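PDB 4DA2: sugar fermentation stimulation protein homolog, which probably binds DNA, pairing an OB fold with a calcium-binding PD-(D/E)xK nuclease-like domain. Local coordinates for residues A[12-17]-A[25-30]; A[31-36]-A[63-68]; A[70-75]-A[176-181]; A[170-175]-A[204-209]; A[208-213]-A[225-230]. The protein carries 1 engineered substitution. All coordinates share one frame; numbering follows the deposited sequence.

Interaction 1: A[12-17]-A[25-30]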
# COMPACT_ATOMS: atom_id res chain seq x y z
N PRO A 12 -17.87 -10.61 -3.30
CA PRO A 12 -17.37 -11.41 -2.17
C PRO A 12 -16.97 -12.79 -2.70
O PRO A 12 -17.55 -13.28 -3.68
CB PRO A 12 -18.59 -11.53 -1.23
CG PRO A 12 -19.77 -11.21 -2.08
CD PRO A 12 -19.31 -10.29 -3.17
N CYS A 13 -15.95 -13.39 -2.08
CA CYS A 13 -15.45 -14.69 -2.49
C CYS A 13 -14.89 -15.38 -1.25
O CYS A 13 -14.70 -14.73 -0.21
CB CYS A 13 -14.38 -14.54 -3.58
SG CYS A 13 -12.84 -13.76 -3.01
N ILE A 14 -14.69 -16.69 -1.35
CA ILE A 14 -14.01 -17.43 -0.30
C ILE A 14 -12.59 -17.71 -0.75
O ILE A 14 -12.37 -18.28 -1.83
CB ILE A 14 -14.73 -18.77 0.05
CG1 ILE A 14 -16.20 -18.51 0.42
CG2 ILE A 14 -13.95 -19.53 1.16
CD1 ILE A 14 -17.09 -19.75 0.43
N PHE A 15 -11.63 -17.32 0.08
CA PHE A 15 -10.25 -17.63 -0.22
C PHE A 15 -9.99 -19.12 -0.02
O PHE A 15 -10.31 -19.66 1.04
CB PHE A 15 -9.28 -16.81 0.62
CG PHE A 15 -7.85 -17.01 0.23
CD1 PHE A 15 -7.35 -16.42 -0.91
CD2 PHE A 15 -7.01 -17.82 1.00
CE1 PHE A 15 -6.01 -16.64 -1.31
CE2 PHE A 15 -5.68 -18.03 0.61
CZ PHE A 15 -5.18 -17.44 -0.54
N LEU A 16 -9.44 -19.77 -1.04
CA LEU A 16 -9.17 -21.22 -0.94
C LEU A 16 -7.71 -21.46 -0.67
O LEU A 16 -7.35 -22.04 0.38
CB LEU A 16 -9.61 -21.94 -2.23
CG LEU A 16 -11.12 -21.79 -2.52
CD1 LEU A 16 -11.51 -22.42 -3.86
CD2 LEU A 16 -11.98 -22.34 -1.39
N ARG A 17 -6.85 -20.99 -1.57
CA ARG A 17 -5.41 -21.18 -1.39
C ARG A 17 -4.54 -20.28 -2.27
O ARG A 17 -4.95 -19.84 -3.35
CB ARG A 17 -5.00 -22.66 -1.52
CG ARG A 17 -5.07 -23.22 -2.92
CD ARG A 17 -4.80 -24.73 -2.94
NE ARG A 17 -4.99 -25.29 -4.28
CZ ARG A 17 -4.05 -25.39 -5.22
NH1 ARG A 17 -2.81 -24.96 -4.99
NH2 ARG A 17 -4.34 -25.93 -6.39
N LEU A 25 -6.36 -18.98 -5.61
CA LEU A 25 -7.67 -19.55 -5.98
C LEU A 25 -8.72 -19.15 -4.96
O LEU A 25 -8.48 -19.22 -3.75
CB LEU A 25 -7.58 -21.08 -6.08
CG LEU A 25 -6.61 -21.65 -7.11
CD1 LEU A 25 -6.51 -23.16 -7.01
CD2 LEU A 25 -7.04 -21.21 -8.54
N VAL A 26 -9.88 -18.74 -5.47
CA VAL A 26 -11.01 -18.32 -4.65
C VAL A 26 -12.29 -18.99 -5.18
O VAL A 26 -12.36 -19.38 -6.35
CB VAL A 26 -11.21 -16.76 -4.67
CG1 VAL A 26 -9.92 -16.05 -4.21
CG2 VAL A 26 -11.64 -16.28 -6.01
N ARG A 27 -13.29 -19.08 -4.32
CA ARG A 27 -14.61 -19.52 -4.72
C ARG A 27 -15.51 -18.30 -4.83
O ARG A 27 -15.65 -17.54 -3.89
CB ARG A 27 -15.15 -20.54 -3.71
CG ARG A 27 -16.67 -20.60 -3.56
CD ARG A 27 -17.24 -21.88 -4.14
NE ARG A 27 -16.43 -23.06 -3.85
CZ ARG A 27 -16.21 -24.03 -4.74
NH1 ARG A 27 -16.72 -23.92 -5.96
NH2 ARG A 27 -15.44 -25.06 -4.43
N ILE A 28 -16.10 -18.13 -6.01
CA ILE A 28 -17.13 -17.14 -6.26
C ILE A 28 -18.37 -17.89 -6.72
O ILE A 28 -18.42 -18.39 -7.84
CB ILE A 28 -16.71 -16.12 -7.34
CG1 ILE A 28 -15.45 -15.35 -6.91
CG2 ILE A 28 -17.86 -15.19 -7.62
CD1 ILE A 28 -14.73 -14.61 -8.07
N LYS A 29 -19.38 -17.98 -5.85
CA LYS A 29 -20.60 -18.73 -6.12
C LYS A 29 -20.26 -20.20 -6.40
O LYS A 29 -19.60 -20.86 -5.60
CB LYS A 29 -21.39 -18.12 -7.29
CG LYS A 29 -21.76 -16.64 -7.13
CD LYS A 29 -23.03 -16.47 -6.32
CE LYS A 29 -23.35 -15.00 -6.10
NZ LYS A 29 -23.79 -14.30 -7.34
N GLU A 30 -20.69 -20.73 -7.55
CA GLU A 30 -20.45 -22.14 -7.84
C GLU A 30 -19.00 -22.40 -8.26
O GLU A 30 -18.52 -23.55 -8.25
CB GLU A 30 -21.40 -22.63 -8.92
CG GLU A 30 -22.87 -22.61 -8.51
CD GLU A 30 -23.53 -21.24 -8.67
OE1 GLU A 30 -23.03 -20.40 -9.45
OE2 GLU A 30 -24.57 -21.02 -8.02
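Leu25 meets two consecutive residues of the facing strand, Leu16 and Arg17, and this doubling is the evidence for a classic beta bulge. Its carbonyl O accepts from Leu16 N at 2.9 Å and from Arg17 N at 3.2 Å, while Leu25 N gives a nearly straight bond (171°) to Arg17 O. Its side chain lies beside that of Arg17, and CD1 sits over one face of the guanidinium, 3.6 Å from Arg17 NH2.

Val26 forms a non-hydrogen-bonded pair with Phe15. Its CB packs 3.8 Å from Cys13 SG, and its CG1 approaches the Phe15 ring at CD1. Cys13 SG stands between the backbone N and carbonyl carbon (chi1 68°), where it can meet the valine. Arg27 returns to a hydrogen-bonded pair: Arg27 N reaches Ile14 O and Ile14 N reaches Arg27 O, each at 2.8 Å. Its CG runs beside Ile14 CD1, and Leu16 CD1 touches its CB. Beyond the paired residues, Ile28 CG1 packs 3.6 Å from Cys13 CB.

The hairpin of strands 11-18 and 23-28 thus has two chemically distinct faces. Cys13, Phe15 and Val26 are buried, and Leu67 covers Cys13 and Phe15, consistent with the interior of an OB barrel; Arg17, Leu25 and Arg27 form a more open surface on which aliphatic carbon packs against arginine, and the bulge takes up the one-residue change of register.

Interaction 2: A[31-36]-A[63-68]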
# COMPACT_ATOMS: atom_id res chain seq x y z
N ARG A 31 -18.30 -21.32 -8.63
CA ARG A 31 -17.03 -21.45 -9.37
C ARG A 31 -15.76 -21.34 -8.52
O ARG A 31 -15.71 -20.56 -7.58
CB ARG A 31 -16.98 -20.41 -10.51
CG ARG A 31 -18.03 -20.65 -11.57
CD ARG A 31 -18.00 -19.61 -12.68
NE ARG A 31 -18.73 -18.40 -12.37
CZ ARG A 31 -19.06 -17.47 -13.26
NH1 ARG A 31 -18.74 -17.61 -14.54
NH2 ARG A 31 -19.72 -16.39 -12.87
N ILE A 32 -14.75 -22.16 -8.84
CA ILE A 32 -13.38 -21.91 -8.39
C ILE A 32 -12.66 -21.06 -9.44
O ILE A 32 -12.58 -21.45 -10.61
CB ILE A 32 -12.60 -23.20 -8.07
CG1 ILE A 32 -13.31 -23.99 -6.96
CG2 ILE A 32 -11.16 -22.86 -7.63
CD1 ILE A 32 -12.66 -25.34 -6.63
N GLU A 33 -12.14 -19.90 -9.03
CA GLU A 33 -11.57 -18.97 -10.00
C GLU A 33 -10.14 -18.57 -9.64
O GLU A 33 -9.82 -18.41 -8.48
CB GLU A 33 -12.40 -17.69 -10.06
CG GLU A 33 -13.79 -17.86 -10.63
CD GLU A 33 -13.79 -18.01 -12.13
OE1 GLU A 33 -12.70 -17.92 -12.75
OE2 GLU A 33 -14.87 -18.23 -12.69
N ARG A 34 -9.32 -18.41 -10.66
CA ARG A 34 -7.97 -17.84 -10.51
C ARG A 34 -8.06 -16.32 -10.30
O ARG A 34 -8.73 -15.63 -11.07
CB ARG A 34 -7.13 -18.18 -11.75
CG ARG A 34 -5.64 -18.22 -11.51
CD ARG A 34 -4.91 -18.66 -12.77
NE ARG A 34 -3.47 -18.59 -12.64
CZ ARG A 34 -2.65 -18.33 -13.66
NH1 ARG A 34 -3.15 -18.06 -14.86
NH2 ARG A 34 -1.35 -18.29 -13.47
N ALA A 35 -7.42 -15.81 -9.24
CA ALA A 35 -7.48 -14.40 -8.90
C ALA A 35 -6.07 -13.85 -8.74
O ALA A 35 -5.23 -14.45 -8.08
CB ALA A 35 -8.29 -14.19 -7.59
N LEU A 36 -5.80 -12.72 -9.38
CA LEU A 36 -4.51 -12.07 -9.29
C LEU A 36 -4.27 -11.51 -7.89
O LEU A 36 -5.16 -10.95 -7.29
CB LEU A 36 -4.46 -10.92 -10.29
CG LEU A 36 -3.08 -10.54 -10.80
CD1 LEU A 36 -2.53 -11.65 -11.69
CD2 LEU A 36 -3.13 -9.21 -11.56
N THR A 63 -5.47 -13.30 -16.29
CA THR A 63 -6.43 -13.64 -15.23
C THR A 63 -7.62 -12.67 -15.30
O THR A 63 -7.43 -11.50 -15.64
CB THR A 63 -5.75 -13.64 -13.84
OG1 THR A 63 -5.31 -12.32 -13.52
CG2 THR A 63 -4.54 -14.58 -13.86
N ARG A 64 -8.82 -13.17 -15.01
CA ARG A 64 -10.06 -12.41 -15.14
C ARG A 64 -10.53 -11.75 -13.85
O ARG A 64 -11.51 -11.01 -13.85
CB ARG A 64 -11.21 -13.29 -15.66
CG ARG A 64 -10.88 -14.14 -16.89
CD ARG A 64 -12.08 -14.36 -17.83
NE ARG A 64 -13.42 -14.37 -17.21
CZ ARG A 64 -13.86 -15.28 -16.33
NH1 ARG A 64 -13.08 -16.25 -15.90
NH2 ARG A 64 -15.10 -15.19 -15.85
N TYR A 65 -9.85 -12.05 -12.73
CA TYR A 65 -10.21 -11.44 -11.45
C TYR A 65 -9.00 -10.94 -10.71
O TYR A 65 -7.93 -11.51 -10.82
CB TYR A 65 -10.95 -12.45 -10.57
CG TYR A 65 -12.28 -12.86 -11.12
CD1 TYR A 65 -13.44 -12.17 -10.78
CD2 TYR A 65 -12.38 -13.94 -12.00
CE1 TYR A 65 -14.67 -12.55 -11.29
CE2 TYR A 65 -13.61 -14.32 -12.52
CZ TYR A 65 -14.75 -13.63 -12.16
OH TYR A 65 -15.96 -14.01 -12.67
N ILE A 66 -9.19 -9.86 -9.95
CA ILE A 66 -8.17 -9.37 -9.03
C ILE A 66 -8.71 -9.54 -7.61
O ILE A 66 -9.84 -9.12 -7.31
CB ILE A 66 -7.84 -7.89 -9.30
CG1 ILE A 66 -7.45 -7.69 -10.76
CG2 ILE A 66 -6.70 -7.41 -8.41
CD1 ILE A 66 -7.55 -6.27 -11.18
N LEU A 67 -7.92 -10.18 -6.74
CA LEU A 67 -8.27 -10.24 -5.32
C LEU A 67 -7.82 -8.93 -4.65
O LEU A 67 -6.62 -8.71 -4.44
CB LEU A 67 -7.59 -11.45 -4.66
CG LEU A 67 -7.72 -11.68 -3.15
CD1 LEU A 67 -9.20 -11.79 -2.76
CD2 LEU A 67 -6.94 -12.94 -2.80
N LEU A 68 -8.77 -8.03 -4.37
CA LEU A 68 -8.43 -6.69 -3.90
C LEU A 68 -8.15 -6.58 -2.42
O LEU A 68 -7.39 -5.70 -2.00
CB LEU A 68 -9.53 -5.68 -4.23
CG LEU A 68 -9.89 -5.50 -5.70
CD1 LEU A 68 -11.07 -4.59 -5.73
CD2 LEU A 68 -8.69 -4.93 -6.49
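Leu36 is gripped through both its backbone polar atoms: Leu36 N donates to Tyr65 O at 2.8 Å in a nearly straight bond, and Leu36 O accepts from Leu67 N at 2.9 Å. One residue thus bonds to positions on both sides of Ile66, the mark of a parallel pair. The charged pair is looser: Glu33 OE1 stands 3.6 Å from Arg64 NH1, with carboxylate and guanidinium planes 63° apart. Arg31 extends this network to the other carboxylate oxygen by charge alone, at long range.

The bent Glu33 chain (chi2 -76°) also brings CD within 3.7 Å of Tyr65 CE2. Further out, Leu36 CD1 lies 3.4 Å from Thr63 OG1, a buried hydroxyl for which the model has no polar partner. Thr63 CG2 covers one face of the Arg34 guanidinium. Ala35 CB packs on Leu67 CB at 4.1 Å, on the side where Cys55 also touches both residues.

The strand axes diverge by 60°, which fits the bonds being confined to the Leu36 end. The chemistry therefore changes along the contact, from backbone bonding beside an apolar interior to a charged, partly open end where Glu33 probably offsets some of the repulsion between Arg31 and Arg64.

Interaction 3: A[70-75]-A[176-181]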
# COMPACT_ATOMS: atom_id res chain seq x y z
N PHE A 70 -9.60 -8.31 1.84
CA PHE A 70 -10.24 -9.27 2.71
C PHE A 70 -11.15 -8.59 3.73
O PHE A 70 -10.96 -7.43 4.11
CB PHE A 70 -9.17 -10.08 3.47
CG PHE A 70 -8.44 -11.08 2.61
CD1 PHE A 70 -8.85 -12.41 2.60
CD2 PHE A 70 -7.34 -10.70 1.83
CE1 PHE A 70 -8.19 -13.35 1.81
CE2 PHE A 70 -6.66 -11.65 1.04
CZ PHE A 70 -7.09 -12.97 1.04
N GLU A 71 -12.14 -9.34 4.18
CA GLU A 71 -13.04 -8.84 5.21
C GLU A 71 -12.20 -8.62 6.44
O GLU A 71 -11.35 -9.46 6.79
CB GLU A 71 -14.15 -9.89 5.47
CG GLU A 71 -15.21 -9.47 6.51
CD GLU A 71 -14.76 -9.57 7.97
OE1 GLU A 71 -13.83 -10.36 8.27
OE2 GLU A 71 -15.35 -8.86 8.83
N ASP A 72 -12.43 -7.50 7.10
CA ASP A 72 -11.64 -7.16 8.28
C ASP A 72 -12.51 -6.25 9.10
O ASP A 72 -12.84 -5.13 8.68
CB ASP A 72 -10.32 -6.48 7.88
CG ASP A 72 -9.36 -6.30 9.04
OD1 ASP A 72 -9.51 -7.02 10.04
OD2 ASP A 72 -8.43 -5.48 8.94
N HIS A 73 -12.95 -6.77 10.25
CA HIS A 73 -13.77 -6.01 11.19
C HIS A 73 -14.98 -5.33 10.55
O HIS A 73 -15.35 -4.21 10.90
CB HIS A 73 -12.88 -5.05 12.00
CG HIS A 73 -11.81 -5.76 12.77
ND1 HIS A 73 -12.07 -6.86 13.56
CD2 HIS A 73 -10.47 -5.55 12.85
CE1 HIS A 73 -10.94 -7.29 14.10
NE2 HIS A 73 -9.96 -6.51 13.69
N GLY A 74 -15.63 -6.04 9.62
CA GLY A 74 -16.83 -5.54 9.01
C GLY A 74 -16.60 -4.65 7.80
O GLY A 74 -17.55 -4.27 7.10
N LYS A 75 -15.35 -4.32 7.55
CA LYS A 75 -14.98 -3.48 6.41
C LYS A 75 -14.09 -4.36 5.54
O LYS A 75 -14.07 -5.61 5.69
CB LYS A 75 -14.23 -2.20 6.88
CG LYS A 75 -14.91 -1.33 7.96
CD LYS A 75 -16.05 -0.49 7.41
CE LYS A 75 -16.51 0.67 8.34
NZ LYS A 75 -17.09 0.21 9.65
N GLY A 176 -1.67 2.39 5.21
CA GLY A 176 -2.27 1.55 6.27
C GLY A 176 -3.70 1.28 5.86
O GLY A 176 -4.66 1.81 6.47
N ALA A 177 -3.85 0.48 4.81
CA ALA A 177 -5.15 0.15 4.23
C ALA A 177 -5.92 -0.91 5.01
O ALA A 177 -6.50 -1.85 4.42
CB ALA A 177 -5.00 -0.28 2.76
N LEU A 178 -5.93 -0.77 6.35
CA LEU A 178 -6.69 -1.62 7.27
C LEU A 178 -7.69 -0.73 7.97
O LEU A 178 -7.34 0.39 8.33
CB LEU A 178 -5.76 -2.14 8.39
CG LEU A 178 -4.65 -3.14 8.12
CD1 LEU A 178 -3.88 -3.38 9.38
CD2 LEU A 178 -5.18 -4.46 7.57
N PRO A 179 -8.90 -1.23 8.23
CA PRO A 179 -9.79 -0.48 9.12
C PRO A 179 -9.25 -0.55 10.55
O PRO A 179 -8.43 -1.43 10.88
CB PRO A 179 -11.13 -1.24 9.01
CG PRO A 179 -10.69 -2.68 8.70
CD PRO A 179 -9.49 -2.52 7.80
N ASN A 180 -9.70 0.38 11.38
CA ASN A 180 -9.41 0.42 12.83
C ASN A 180 -7.92 0.35 13.20
O ASN A 180 -7.51 -0.44 14.03
CB ASN A 180 -10.21 -0.64 13.60
CG ASN A 180 -11.69 -0.56 13.29
OD1 ASN A 180 -12.15 -1.10 12.29
ND2 ASN A 180 -12.44 0.16 14.13
N VAL A 181 -7.13 1.18 12.55
CA VAL A 181 -5.77 1.41 13.00
C VAL A 181 -5.63 2.92 13.07
O VAL A 181 -6.29 3.64 12.31
CB VAL A 181 -4.69 0.80 12.03
CG1 VAL A 181 -4.60 -0.72 12.17
CG2 VAL A 181 -4.91 1.25 10.58
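Asp72 and Lys75 reach Pro179 from the two ends of a type I' turn, 72-75, which is closed by Asp72 N to Lys75 O and Lys75 N to Asp72 O, both 2.9 Å; the facing residues 176-181 form an irregular loop. Glu71, just before the turn, takes Gly74 N on OE2, met from above the carboxylate plane.

The Pro179 ring carries most of the contact. Its CD lies 3.3 Å from Asp72 OD2, its CG is 3.3 Å from Asp72 O, and its CB packs 3.9 Å from Lys75 CB. Asp72 CG, anti to the backbone N (chi1 -171°), is set 3.9 Å from Pro179 CG, and Leu178 CD2 touches Asp72 OD2 at 3.7 Å. Lys75 slides past the proline in the opposite direction, touching it with CB and CG. At the outer margin, His73 CB stands 4.0 Å from Asn180 OD1.

Asp72 OD2 forms a salt bridge with Arg138, which in turn hydrogen-bonds to the carbonyls of Pro179 and Asn180. An alanine in place of Asp72 would probably leave Arg138 without this carboxylate mate and open a gap beside Pro179 CD.

The two segments meet by van der Waals contact, with Arg138 supplying a polar tie between the OB-domain turn and the nuclease-like domain loop. That shared arginine is likely to help fix how the two domains sit against each other.

Interaction 4: A[170-175]-A[204-209]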
# COMPACT_ATOMS: atom_id res chain seq x y z
N ALA A 170 12.66 13.83 -0.64
CA ALA A 170 12.29 12.44 -0.69
C ALA A 170 11.27 12.13 0.40
O ALA A 170 11.35 12.68 1.52
CB ALA A 170 13.52 11.55 -0.54
N MET A 171 10.32 11.26 0.07
CA MET A 171 9.23 10.87 1.00
C MET A 171 8.87 9.40 0.85
O MET A 171 8.84 8.86 -0.27
CB MET A 171 7.96 11.71 0.74
CG MET A 171 6.83 11.41 1.70
SD MET A 171 5.36 12.41 1.36
CE MET A 171 5.86 13.88 2.24
N ILE A 172 8.64 8.74 1.99
CA ILE A 172 8.01 7.43 2.00
C ILE A 172 6.66 7.52 2.68
O ILE A 172 6.51 8.13 3.73
CB ILE A 172 8.93 6.28 2.60
CG1 ILE A 172 8.29 4.90 2.43
CG2 ILE A 172 9.29 6.53 4.08
CD1 ILE A 172 9.29 3.77 2.68
N VAL A 173 5.67 6.92 2.03
CA VAL A 173 4.30 6.95 2.54
C VAL A 173 3.83 5.53 2.74
O VAL A 173 3.73 4.76 1.76
CB VAL A 173 3.36 7.66 1.57
CG1 VAL A 173 1.91 7.66 2.15
CG2 VAL A 173 3.82 9.12 1.28
N PHE A 174 3.51 5.18 3.98
CA PHE A 174 2.93 3.87 4.28
C PHE A 174 1.41 3.92 4.15
O PHE A 174 0.74 4.77 4.74
CB PHE A 174 3.40 3.40 5.68
CG PHE A 174 4.88 3.21 5.75
CD1 PHE A 174 5.46 2.05 5.24
CD2 PHE A 174 5.71 4.21 6.27
CE1 PHE A 174 6.84 1.86 5.27
CE2 PHE A 174 7.12 4.00 6.32
CZ PHE A 174 7.67 2.84 5.80
N ILE A 175 0.86 3.02 3.35
CA ILE A 175 -0.57 2.96 3.14
C ILE A 175 -1.14 1.90 4.09
O ILE A 175 -1.07 0.68 3.83
CB ILE A 175 -0.92 2.62 1.65
CG1 ILE A 175 -0.19 3.60 0.70
CG2 ILE A 175 -2.42 2.66 1.46
CD1 ILE A 175 -0.57 5.10 0.89
N ALA A 204 18.32 11.35 7.92
CA ALA A 204 18.89 11.87 6.69
C ALA A 204 18.04 12.96 6.05
O ALA A 204 18.54 13.70 5.21
CB ALA A 204 19.15 10.73 5.67
N GLY A 205 16.76 13.05 6.44
CA GLY A 205 15.85 14.04 5.85
C GLY A 205 14.74 13.44 5.00
O GLY A 205 13.97 14.20 4.39
N VAL A 206 14.65 12.11 4.93
CA VAL A 206 13.52 11.49 4.19
C VAL A 206 12.25 11.70 5.01
O VAL A 206 12.19 11.35 6.20
CB VAL A 206 13.70 9.98 3.94
CG1 VAL A 206 12.45 9.39 3.19
CG2 VAL A 206 15.01 9.68 3.20
N GLU A 207 11.22 12.28 4.38
CA GLU A 207 9.96 12.51 5.11
C GLU A 207 9.19 11.19 5.17
O GLU A 207 9.12 10.44 4.18
CB GLU A 207 9.13 13.59 4.44
CG GLU A 207 9.85 14.95 4.40
CD GLU A 207 9.94 15.65 5.76
OE1 GLU A 207 8.98 15.56 6.54
OE2 GLU A 207 10.97 16.31 6.05
N ILE A 208 8.66 10.88 6.35
CA ILE A 208 7.89 9.64 6.52
C ILE A 208 6.42 9.97 6.89
O ILE A 208 6.18 10.71 7.84
CB ILE A 208 8.49 8.69 7.57
CG1 ILE A 208 9.91 8.25 7.14
CG2 ILE A 208 7.54 7.49 7.79
CD1 ILE A 208 10.66 7.43 8.20
N ARG A 209 5.47 9.42 6.13
CA ARG A 209 4.03 9.63 6.42
C ARG A 209 3.37 8.25 6.41
O ARG A 209 3.90 7.28 5.82
CB ARG A 209 3.35 10.48 5.32
CG ARG A 209 4.01 11.86 5.06
CD ARG A 209 3.84 12.88 6.20
NE ARG A 209 4.51 14.14 5.85
CZ ARG A 209 5.72 14.48 6.28
NH1 ARG A 209 6.38 13.70 7.13
NH2 ARG A 209 6.26 15.64 5.90
O HOH W 1 13.28 15.00 1.83
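Met171 reaches across to Glu207 and Arg209 atom by atom. CB lies 3.8 Å from Glu207 O; CG, anti to the backbone N (chi1 -177°), comes to 3.5 Å of the same oxygen. SD is 4.0 Å from Arg209 CG, and the chain then bends, setting CE over one face of the guanidinium, 3.9 Å from Arg209 NE. That guanidinium is held by Glu207 OE1, 2.8 Å from Arg209 NH2, and by Glu99 at NE.

On the reverse face Ile172 CG2 packs 3.6 Å from Ile208 CG1, and Ile208 CG2 sits at the Phe174 ring edge. Glu207 N to Ala170 O, Ile172 N to Glu207 O, Arg209 N to Ile172 O and Phe174 N to Arg209 O fix the parallel register. A water joins Ala170 N to O of Gly205, the Schellman glycine that ends helix 192-204.

Parallel neighbours with helix 192-204 in the intervening chain fit the central sheet of a PD-(D/E)xK domain.

Interaction 5: A[208-213]-A[225-230]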
# COMPACT_ATOMS: atom_id res chain seq x y z
N ILE A 208 8.66 10.88 6.35
CA ILE A 208 7.89 9.64 6.52
C ILE A 208 6.42 9.97 6.89
O ILE A 208 6.18 10.71 7.84
CB ILE A 208 8.49 8.69 7.57
CG1 ILE A 208 9.91 8.25 7.14
CG2 ILE A 208 7.54 7.49 7.79
CD1 ILE A 208 10.66 7.43 8.20
N ARG A 209 5.47 9.42 6.13
CA ARG A 209 4.03 9.63 6.42
C ARG A 209 3.37 8.25 6.41
O ARG A 209 3.90 7.28 5.82
CB ARG A 209 3.35 10.48 5.32
CG ARG A 209 4.01 11.86 5.06
CD ARG A 209 3.84 12.88 6.20
NE ARG A 209 4.51 14.14 5.85
CZ ARG A 209 5.72 14.48 6.28
NH1 ARG A 209 6.38 13.70 7.13
NH2 ARG A 209 6.26 15.64 5.90
N ALA A 210 2.22 8.17 7.07
CA ALA A 210 1.38 6.98 7.03
C ALA A 210 -0.09 7.39 6.97
O ALA A 210 -0.52 8.27 7.69
CB ALA A 210 1.66 6.09 8.24
N LEU A 211 -0.85 6.72 6.11
CA LEU A 211 -2.25 7.06 5.89
C LEU A 211 -3.17 5.90 6.21
O LEU A 211 -2.84 4.76 5.90
CB LEU A 211 -2.45 7.42 4.42
CG LEU A 211 -1.48 8.43 3.81
CD1 LEU A 211 -1.76 8.56 2.31
CD2 LEU A 211 -1.63 9.79 4.50
N GLY A 212 -4.31 6.19 6.83
CA GLY A 212 -5.31 5.15 7.11
C GLY A 212 -6.35 5.12 6.02
O GLY A 212 -6.92 6.15 5.64
N LEU A 213 -6.61 3.91 5.50
CA LEU A 213 -7.56 3.71 4.43
C LEU A 213 -8.28 2.39 4.66
O LEU A 213 -7.75 1.52 5.35
CB LEU A 213 -6.86 3.64 3.07
CG LEU A 213 -6.40 4.94 2.42
CD1 LEU A 213 -5.05 5.41 2.99
CD2 LEU A 213 -6.30 4.72 0.94
N GLY A 225 -7.45 9.67 7.17
CA GLY A 225 -6.48 10.68 7.57
C GLY A 225 -5.13 10.05 7.86
O GLY A 225 -4.89 8.86 7.54
N GLU A 226 -4.24 10.80 8.50
CA GLU A 226 -2.92 10.26 8.80
C GLU A 226 -2.89 9.39 10.05
O GLU A 226 -3.69 9.57 10.98
CB GLU A 226 -1.88 11.37 8.93
CG GLU A 226 -1.62 12.13 7.66
CD GLU A 226 -0.55 13.21 7.84
OE1 GLU A 226 0.52 12.90 8.43
OE2 GLU A 226 -0.78 14.34 7.37
N LEU A 227 -1.93 8.48 10.09
CA LEU A 227 -1.71 7.63 11.25
C LEU A 227 -0.50 8.20 12.00
O LEU A 227 0.41 8.78 11.37
CB LEU A 227 -1.41 6.19 10.82
CG LEU A 227 -2.40 5.48 9.88
CD1 LEU A 227 -1.87 4.10 9.47
CD2 LEU A 227 -3.76 5.35 10.54
N GLY A 228 -0.48 8.01 13.32
CA GLY A 228 0.64 8.46 14.13
C GLY A 228 1.84 7.56 13.89
O GLY A 228 1.79 6.38 14.15
N VAL A 229 2.92 8.17 13.38
CA VAL A 229 4.13 7.48 13.01
C VAL A 229 5.09 7.29 14.18
O VAL A 229 5.47 8.26 14.85
CB VAL A 229 4.85 8.26 11.88
CG1 VAL A 229 6.17 7.62 11.56
CG2 VAL A 229 3.95 8.29 10.60
N GLU A 230 5.47 6.04 14.40
CA GLU A 230 6.58 5.69 15.32
C GLU A 230 7.69 4.98 14.55
O GLU A 230 7.42 4.05 13.76
CB GLU A 230 6.10 4.79 16.46
CG GLU A 230 4.97 5.39 17.26
CD GLU A 230 4.49 4.50 18.38
OE1 GLU A 230 5.14 3.49 18.67
OE2 GLU A 230 3.42 4.83 18.94
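Leu227 and Ala210 are joined through backbone and side chain alike. Two backbone bonds cross the contact: Leu227 N to Ala210 O at 2.8 Å, with the donor well above the carbonyl plane, and Gly212 N to Gly225 O at 2.8 Å, almost straight at 177°. A CA-H...O contact, Glu226 CA to Ala210 O at 3.3 Å, adds to the first.

The apolar contacts follow one side of the strand. Ala210 CB touches Leu227 CB and Val229 CG2, each at 4.0 Å, and Val229 CG1 meets Ile208 CG2 with the two side chains at about a right angle. Leu227 CD2 lies 3.8 Å from Gly212 CA, where a beta carbon on Gly212 would come too close to that methyl. An alanine in place of Leu227 would probably open a gap beside Gly212 and Leu211 O by losing the CG and methyl contacts.

Among the polar side chains, Glu226 runs beside Arg209 with their planes 13° apart, but its OE1 stays 4.9 Å from Arg209 NE, which pairs instead with Glu99. Glu226 CG rests 3.9 Å from Leu211 CD2.

The arrangement is an antiparallel beta hairpin, strands 207-215 and 220-229, continuing the mixed sheet of the nuclease-like domain.

Overall arrangement
Interaction 4 is the most buried contact; interactions 1, 2, 3 and 5 are only partly buried. Interactions 1 and 2 build adjoining parts of the OB sheet, linked by a probable bond from Glu33 N to Val26 O, and both place charged groups on their outer parts. Interactions 4 and 5 share Ile208 and Arg209 on strand 207-215, which pairs parallel on one side and antiparallel on the other, with apolar packing on one face and the Arg209 charge network on the other. Their centres lie about 10 Å apart, whereas interactions 1 and 4 are about 36 Å apart between centres. Interaction 3 sets the turn of the OB sheet against a loop of the nuclease-like domain without direct hydrogen bonds between its segments, and that loop continues strand 169-176 of interaction 4.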